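PDB 2CG4: regulatory protein ASNC from Escherichia coli, which activates transcription of asnA, regulates its own transcription, represses gidA expression after transcription, and binds DNA sequence-specifically. Local coordinates for residues 70-76 and 105-111; 88-94 and 126-132. The protein carries 1 engineered substitution. All blocks are in the same frame, centred on the assembly; numbering follows the deposited sequence.

Contact 1 (70-76 and 105-111). With ASN (asparagine), chain C.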
loop_
_atom_site.group_PDB
_atom_site.type_symbol
_atom_site.label_atom_id
_atom_site.label_comp_id
_atom_site.label_asym_id
_atom_site.label_seq_id
_atom_site.Cartn_x
_atom_site.Cartn_y
_atom_site.Cartn_z
ATOM N N CYS A 70 -4.357 18.803 10.863
ATOM C CA CYS A 70 -4.112 17.601 10.097
ATOM C C CYS A 70 -3.400 17.891 8.777
ATOM O O CYS A 70 -3.377 19.025 8.311
ATOM C CB CYS A 70 -5.415 16.845 9.889
ATOM S SG CYS A 70 -6.648 17.762 9.000
ATOM N N PHE A 71 -2.779 16.863 8.213
ATOM C CA PHE A 71 -2.383 16.862 6.819
ATOM C C PHE A 71 -3.361 15.986 6.065
ATOM O O PHE A 71 -3.814 14.967 6.588
ATOM C CB PHE A 71 -0.969 16.315 6.657
ATOM C CG PHE A 71 0.093 17.195 7.257
ATOM C CD1 PHE A 71 0.528 16.991 8.561
ATOM C CD2 PHE A 71 0.661 18.226 6.515
ATOM C CE1 PHE A 71 1.515 17.810 9.112
ATOM C CE2 PHE A 71 1.652 19.043 7.060
ATOM C CZ PHE A 71 2.075 18.836 8.361
ATOM N N ILE A 72 -3.704 16.403 4.849
ATOM C CA ILE A 72 -4.566 15.630 3.979
ATOM C C ILE A 72 -3.839 15.414 2.666
ATOM O O ILE A 72 -3.310 16.357 2.082
ATOM C CB ILE A 72 -5.911 16.355 3.767
ATOM C CG1 ILE A 72 -6.426 16.862 5.121
ATOM C CG2 ILE A 72 -6.936 15.451 3.100
ATOM C CD1 ILE A 72 -7.764 17.482 5.073
ATOM N N GLY A 73 -3.769 14.162 2.223
ATOM C CA GLY A 73 -3.298 13.866 0.878
ATOM C C GLY A 73 -4.503 13.816 -0.036
ATOM O O GLY A 73 -5.465 13.108 0.231
ATOM N N ILE A 74 -4.478 14.589 -1.104
ATOM C CA ILE A 74 -5.596 14.596 -2.039
ATOM C C ILE A 74 -5.247 13.744 -3.253
ATOM O O ILE A 74 -4.185 13.912 -3.842
ATOM C CB ILE A 74 -5.968 16.023 -2.460
ATOM C CG1 ILE A 74 -6.730 16.721 -1.327
ATOM C CG2 ILE A 74 -6.801 16.015 -3.738
ATOM C CD1 ILE A 74 -5.902 17.699 -0.571
ATOM N N ILE A 75 -6.124 12.800 -3.586
ATOM C CA ILE A 75 -6.027 12.078 -4.841
ATOM C C ILE A 75 -7.099 12.554 -5.835
ATOM O O ILE A 75 -8.299 12.545 -5.540
ATOM C CB ILE A 75 -6.108 10.546 -4.638
ATOM C CG1 ILE A 75 -4.951 10.057 -3.751
ATOM C CG2 ILE A 75 -6.083 9.829 -5.984
ATOM C CD1 ILE A 75 -5.334 9.820 -2.279
ATOM N N LEU A 76 -6.644 12.972 -7.008
ATOM C CA LEU A 76 -7.501 13.554 -8.022
ATOM C C LEU A 76 -7.910 12.480 -9.019
ATOM O O LEU A 76 -7.250 11.441 -9.122
ATOM C CB LEU A 76 -6.747 14.657 -8.764
ATOM C CG LEU A 76 -6.317 15.884 -7.967
ATOM C CD1 LEU A 76 -5.558 16.818 -8.862
ATOM C CD2 LEU A 76 -7.515 16.570 -7.352
ATOM N N TYR A 105 0.272 11.153 -3.430
ATOM C CA TYR A 105 -0.803 12.134 -3.439
ATOM C C TYR A 105 -0.560 13.156 -4.549
ATOM O O TYR A 105 0.594 13.469 -4.853
ATOM C CB TYR A 105 -0.878 12.852 -2.089
ATOM C CG TYR A 105 -1.075 11.954 -0.888
ATOM C CD1 TYR A 105 -0.139 11.920 0.144
ATOM C CD2 TYR A 105 -2.195 11.144 -0.778
ATOM C CE1 TYR A 105 -0.324 11.096 1.257
ATOM C CE2 TYR A 105 -2.387 10.332 0.312
ATOM C CZ TYR A 105 -1.448 10.302 1.327
ATOM O OH TYR A 105 -1.652 9.473 2.416
ATOM N N SER A 106 -1.644 13.673 -5.139
ATOM C CA SER A 106 -1.561 14.813 -6.058
ATOM C C SER A 106 -1.253 16.140 -5.344
ATOM O O SER A 106 -0.360 16.904 -5.754
ATOM C CB SER A 106 -2.862 14.960 -6.863
ATOM O OG SER A 106 -3.455 13.698 -7.175
ATOM N N ILE A 107 -2.016 16.419 -4.290
ATOM C CA ILE A 107 -1.777 17.580 -3.431
ATOM C C ILE A 107 -1.667 17.115 -1.983
ATOM O O ILE A 107 -2.356 16.181 -1.574
ATOM C CB ILE A 107 -2.906 18.618 -3.552
ATOM C CG1 ILE A 107 -3.428 18.677 -4.997
ATOM C CG2 ILE A 107 -2.419 19.990 -3.092
ATOM C CD1 ILE A 107 -4.570 19.618 -5.211
ATOM N N PHE A 108 -0.779 17.743 -1.223
ATOM C CA PHE A 108 -0.656 17.477 0.199
ATOM C C PHE A 108 -0.883 18.810 0.923
ATOM O O PHE A 108 -0.188 19.784 0.658
ATOM C CB PHE A 108 0.742 16.904 0.494
ATOM C CG PHE A 108 0.900 16.326 1.874
ATOM C CD1 PHE A 108 0.111 15.261 2.298
ATOM C CD2 PHE A 108 1.862 16.826 2.741
ATOM C CE1 PHE A 108 0.256 14.716 3.568
ATOM C CE2 PHE A 108 2.022 16.286 4.020
ATOM C CZ PHE A 108 1.211 15.229 4.431
ATOM N N ILE A 109 -1.870 18.862 1.807
ATOM C CA ILE A 109 -2.289 20.114 2.414
ATOM C C ILE A 109 -2.333 19.963 3.921
ATOM O O ILE A 109 -2.502 18.865 4.432
ATOM C CB ILE A 109 -3.694 20.592 1.920
ATOM C CG1 ILE A 109 -4.797 19.704 2.491
ATOM C CG2 ILE A 109 -3.759 20.643 0.386
ATOM C CD1 ILE A 109 -6.212 20.039 1.982
ATOM N N LYS A 110 -2.161 21.082 4.619
ATOM C CA LYS A 110 -2.483 21.176 6.036
ATOM C C LYS A 110 -3.804 21.893 6.221
ATOM O O LYS A 110 -4.018 22.951 5.629
ATOM C CB LYS A 110 -1.398 21.943 6.771
ATOM C CG LYS A 110 -1.108 21.416 8.138
ATOM C CD LYS A 110 -0.337 22.437 8.930
ATOM C CE LYS A 110 0.272 21.820 10.190
ATOM N NZ LYS A 110 1.172 22.811 10.850
ATOM N N VAL A 111 -4.700 21.314 7.020
ATOM C CA VAL A 111 -5.838 22.071 7.505
ATOM C C VAL A 111 -5.868 22.130 9.022
ATOM O O VAL A 111 -5.554 21.156 9.702
ATOM C CB VAL A 111 -7.187 21.608 6.882
ATOM C CG1 VAL A 111 -6.940 20.702 5.692
ATOM C CG2 VAL A 111 -8.094 20.959 7.910
HETATM N N ASN C . 2.614 12.428 -6.781
HETATM C CA ASN C . 3.177 12.907 -8.077
HETATM C C ASN C . 4.458 12.209 -8.445
HETATM O O ASN C . 5.331 11.977 -7.600
HETATM C CB ASN C . 3.402 14.408 -8.050
HETATM C CG ASN C . 2.114 15.170 -7.991
HETATM O OD1 ASN C . 1.247 15.019 -8.854
HETATM N ND2 ASN C . 1.962 15.980 -6.959
HETATM O OXT ASN C . 4.610 11.849 -9.606
#
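The two central strands of the antiparallel sheet in the ferredoxin-like Lrp/AsnC ligand-binding domain pair here, and a classic beta bulge ends the ladder beside bound asparagine. Cys70, Ile72 and Ile74 form hydrogen-bonded pairs with Val111, Ile109 and Ile107. The Ile74 N to Ile107 O bond is almost straight, 179° at the hydrogen. At the bulge, Ser106 and Ile107 both face Ile74. Ser106 N binds Ile74 O at 2.9 Å, while the bond from Ile107 N to the same oxygen is weak. Ser106 OG accepts a hydrogen bond from Leu76 N at 3.3 Å. The Ser106 and Tyr105 carbonyls receive the ligand's ND2 and N; Ser106 O lies 2.8 Å from ND2. Thr136 and Thr138 of the third subunit also bind this ligand.

On the sheet face of Phe71 and Phe108, the two ring planes agree within 3°, yet the rings are so displaced that they hardly overlap, with centroids 5.2 Å from each other. CG of Lys110 lies over one face of the Phe71 ring, and the extended lysine chain carries NZ on to Tyr99 OH of the second subunit. Phe71 also meets Phe71 and Phe108 of that subunit. On the other sheet face, Ile72 CD1 meets Val111 CG1 at 3.4 Å, and Ile74 CD1 meets Ile109 CD1. Helices 82-90 and 116-127 pack on this side. Tyr105 OH is hydrogen-bonded to Glu137. With CG beside its own backbone N (chi1 -57°), the Tyr105 ring lies across glycine: Gly73 CA sits over one ring face, 3.5 Å from the centroid, and Ile75 CD1 touches the ring edge.

Contact 2 (88-94 and 126-132); sequences KLESLDE and KIQTIDE. With ASN (asparagine), chain B.
Ile130 puts its CD1 against Lys88 CB, 3.6 Å away, and against Leu89 CD2 at 3.7 Å. The Ile130 chain runs roughly perpendicular to that of Leu89. Leu92 lies further along the same seam. Its CD1 approaches Ile127 CG1, and its CD2 rests on Lys126 CB at 3.9 Å.

A salt bridge closes each end of this apolar patch. Lys88 bends at chi2 (-111°) and chi4, bringing NZ to the syn side of Glu132 OE2 at 3.0 Å. A weaker bond runs from NZ to Glu132 OE1, which also binds Ser84 OG. A water accepts from Lys88 NZ and, weakly, from Asp131 N. At the other end, Lys126 reaches out as an extended chain. Its NZ meets Glu94 OE2 at 3.0 Å from above the carboxylate, 43° out of that plane.

A type I turn from Ile127 to Ile130 brings Ile130 round to face Lys88 and Leu89. The contact thus joins the C-terminal parts of helices 82-90 and 116-127, which cover one face of the ferredoxin-like alpha/beta sandwich, and the loops that follow them. On the sheet side, Leu89 packs on Ile107 and Ile109 of strand 107-113, and Ile127 on Ile72 of strand 68-76.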
loop_
_atom_site.group_PDB
_atom_site.type_symbol
_atom_site.label_atom_id
_atom_site.label_comp_id
_atom_site.label_asym_id
_atom_site.label_seq_id
_atom_site.Cartn_x
_atom_site.Cartn_y
_atom_site.Cartn_z
ATOM N N LYS A 88 -9.682 25.868 -6.153
ATOM C CA LYS A 88 -10.789 25.658 -5.221
ATOM C C LYS A 88 -10.334 25.548 -3.762
ATOM O O LYS A 88 -11.020 26.028 -2.855
ATOM C CB LYS A 88 -11.578 24.399 -5.580
ATOM C CG LYS A 88 -11.792 24.163 -7.050
ATOM C CD LYS A 88 -13.237 24.332 -7.445
ATOM C CE LYS A 88 -13.404 24.150 -8.947
ATOM N NZ LYS A 88 -13.836 22.770 -9.296
ATOM N N LEU A 89 -9.201 24.888 -3.529
ATOM C CA LEU A 89 -8.738 24.670 -2.161
ATOM C C LEU A 89 -8.348 25.988 -1.542
ATOM O O LEU A 89 -8.620 26.224 -0.368
ATOM C CB LEU A 89 -7.558 23.698 -2.108
ATOM C CG LEU A 89 -7.875 22.206 -2.268
ATOM C CD1 LEU A 89 -6.609 21.455 -2.617
ATOM C CD2 LEU A 89 -8.535 21.627 -1.007
ATOM N N GLU A 90 -7.716 26.848 -2.337
ATOM C CA GLU A 90 -7.074 28.051 -1.817
ATOM C C GLU A 90 -8.101 29.047 -1.274
ATOM O O GLU A 90 -7.797 29.842 -0.394
ATOM C CB GLU A 90 -6.143 28.683 -2.873
ATOM C CG GLU A 90 -6.564 30.055 -3.382
ATOM C CD GLU A 90 -6.070 31.205 -2.518
ATOM O OE1 GLU A 90 -4.934 31.143 -2.001
ATOM O OE2 GLU A 90 -6.819 32.185 -2.360
ATOM N N SER A 91 -9.324 28.975 -1.786
ATOM C CA SER A 91 -10.435 29.766 -1.248
ATOM C C SER A 91 -10.816 29.406 0.196
ATOM O O SER A 91 -11.624 30.100 0.816
ATOM C CB SER A 91 -11.664 29.648 -2.154
ATOM O OG SER A 91 -11.288 29.698 -3.517
ATOM N N LEU A 92 -10.242 28.335 0.729
ATOM C CA LEU A 92 -10.636 27.849 2.048
ATOM C C LEU A 92 -9.656 28.293 3.121
ATOM O O LEU A 92 -8.451 28.092 2.989
ATOM C CB LEU A 92 -10.770 26.322 2.049
ATOM C CG LEU A 92 -11.736 25.729 1.018
ATOM C CD1 LEU A 92 -11.589 24.215 0.909
ATOM C CD2 LEU A 92 -13.171 26.128 1.339
ATOM N N ASP A 93 -10.185 28.886 4.190
ATOM C CA ASP A 93 -9.362 29.471 5.246
ATOM C C ASP A 93 -8.753 28.423 6.176
ATOM O O ASP A 93 -7.774 28.693 6.866
ATOM C CB ASP A 93 -10.184 30.468 6.071
ATOM C CG ASP A 93 -10.554 31.717 5.284
ATOM O OD1 ASP A 93 -9.838 32.042 4.303
ATOM O OD2 ASP A 93 -11.564 32.367 5.652
ATOM N N GLU A 94 -9.351 27.236 6.201
ATOM C CA GLU A 94 -8.888 26.153 7.064
ATOM C C GLU A 94 -7.636 25.479 6.486
ATOM O O GLU A 94 -6.849 24.854 7.217
ATOM C CB GLU A 94 -10.015 25.135 7.286
ATOM C CG GLU A 94 -11.121 25.206 6.237
ATOM C CD GLU A 94 -12.224 26.194 6.587
ATOM O OE1 GLU A 94 -12.499 26.373 7.790
ATOM O OE2 GLU A 94 -12.828 26.782 5.661
ATOM N N LYS A 126 -16.661 21.117 2.232
ATOM C CA LYS A 126 -15.803 22.092 1.561
ATOM C C LYS A 126 -14.732 21.458 0.678
ATOM O O LYS A 126 -14.504 21.908 -0.449
ATOM C CB LYS A 126 -15.166 23.052 2.570
ATOM C CG LYS A 126 -16.168 23.951 3.287
ATOM C CD LYS A 126 -15.498 24.708 4.426
ATOM C CE LYS A 126 -16.486 25.561 5.207
ATOM N NZ LYS A 126 -15.800 26.675 5.925
ATOM N N ILE A 127 -14.073 20.420 1.184
ATOM C CA ILE A 127 -12.955 19.805 0.466
ATOM C C ILE A 127 -13.436 18.713 -0.493
ATOM O O ILE A 127 -13.041 18.671 -1.659
ATOM C CB ILE A 127 -11.888 19.231 1.445
ATOM C CG1 ILE A 127 -11.207 20.357 2.225
ATOM C CG2 ILE A 127 -10.856 18.395 0.696
ATOM C CD1 ILE A 127 -10.410 19.882 3.430
ATOM N N GLN A 128 -14.294 17.832 0.008
ATOM C CA GLN A 128 -14.707 16.635 -0.716
ATOM C C GLN A 128 -15.748 16.954 -1.789
ATOM O O GLN A 128 -16.026 16.130 -2.679
ATOM C CB GLN A 128 -15.314 15.658 0.276
ATOM C CG GLN A 128 -14.967 14.224 0.045
ATOM C CD GLN A 128 -14.625 13.501 1.336
ATOM O OE1 GLN A 128 -13.509 13.024 1.508
ATOM N NE2 GLN A 128 -15.588 13.418 2.246
ATOM N N THR A 129 -16.347 18.135 -1.679
ATOM C CA THR A 129 -17.303 18.595 -2.677
ATOM C C THR A 129 -16.556 19.117 -3.892
ATOM O O THR A 129 -17.140 19.231 -4.959
ATOM C CB THR A 129 -18.256 19.691 -2.131
ATOM O OG1 THR A 129 -17.501 20.709 -1.463
ATOM C CG2 THR A 129 -19.262 19.097 -1.157
ATOM N N ILE A 130 -15.267 19.426 -3.733
ATOM C CA ILE A 130 -14.434 19.813 -4.868
ATOM C C ILE A 130 -14.388 18.673 -5.883
ATOM O O ILE A 130 -13.906 17.568 -5.594
ATOM C CB ILE A 130 -13.000 20.192 -4.449
ATOM C CG1 ILE A 130 -12.976 21.554 -3.747
ATOM C CG2 ILE A 130 -12.066 20.206 -5.657
ATOM C CD1 ILE A 130 -11.677 21.830 -3.018
ATOM N N ASP A 131 -14.884 18.965 -7.079
ATOM C CA ASP A 131 -15.369 17.952 -8.002
ATOM C C ASP A 131 -14.254 17.119 -8.642
ATOM O O ASP A 131 -14.476 15.965 -8.999
ATOM C CB ASP A 131 -16.235 18.627 -9.077
ATOM C CG ASP A 131 -16.285 17.841 -10.355
ATOM O OD1 ASP A 131 -17.120 16.909 -10.439
ATOM O OD2 ASP A 131 -15.483 18.144 -11.271
ATOM N N GLU A 132 -13.063 17.705 -8.778
ATOM C CA GLU A 132 -11.855 16.996 -9.247
ATOM C C GLU A 132 -11.305 15.930 -8.282
ATOM O O GLU A 132 -10.375 15.201 -8.624
ATOM C CB GLU A 132 -10.721 17.992 -9.535
ATOM C CG GLU A 132 -10.986 18.968 -10.681
ATOM C CD GLU A 132 -11.603 20.271 -10.208
ATOM O OE1 GLU A 132 -11.511 21.284 -10.939
ATOM O OE2 GLU A 132 -12.179 20.287 -9.102
HETATM N N ASN B . -10.687 8.724 4.116
HETATM C CA ASN B . -10.991 10.185 4.172
HETATM C C ASN B . -9.851 10.993 4.729
HETATM O O ASN B . -9.202 10.601 5.706
HETATM C CB ASN B . -12.249 10.447 4.981
HETATM C CG ASN B . -13.475 9.917 4.303
HETATM O OD1 ASN B . -13.778 10.280 3.165
HETATM N ND2 ASN B . -14.183 9.035 4.985
HETATM O OXT ASN B . -9.561 12.045 4.174
HETATM O O HOH W 1 -16.252 21.925 -7.834
#

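Overall arrangement
Contact 1 is the middle of the sheet and contact 2 lies on one of its faces, their centres about 11 Å apart. Their segments alternate along the chain: strand 68-76 leads to helix 82-90, and strand 107-113 to helix 116-127. Side chains join the layers where Ile107 CD1 meets Leu89 CD1 at 3.8 Å and Ile72 CD1 meets Ile127 CD1 at 3.9 Å. Contact 1 supplies Tyr105 and Ser106 to one asparagine pocket. Another asparagine, bound to Thr136 and Thr138 of this chain and to the fourth subunit, lies about 4 Å from the Ile72 side chain and about 11 Å from that of Leu89, nearest atoms.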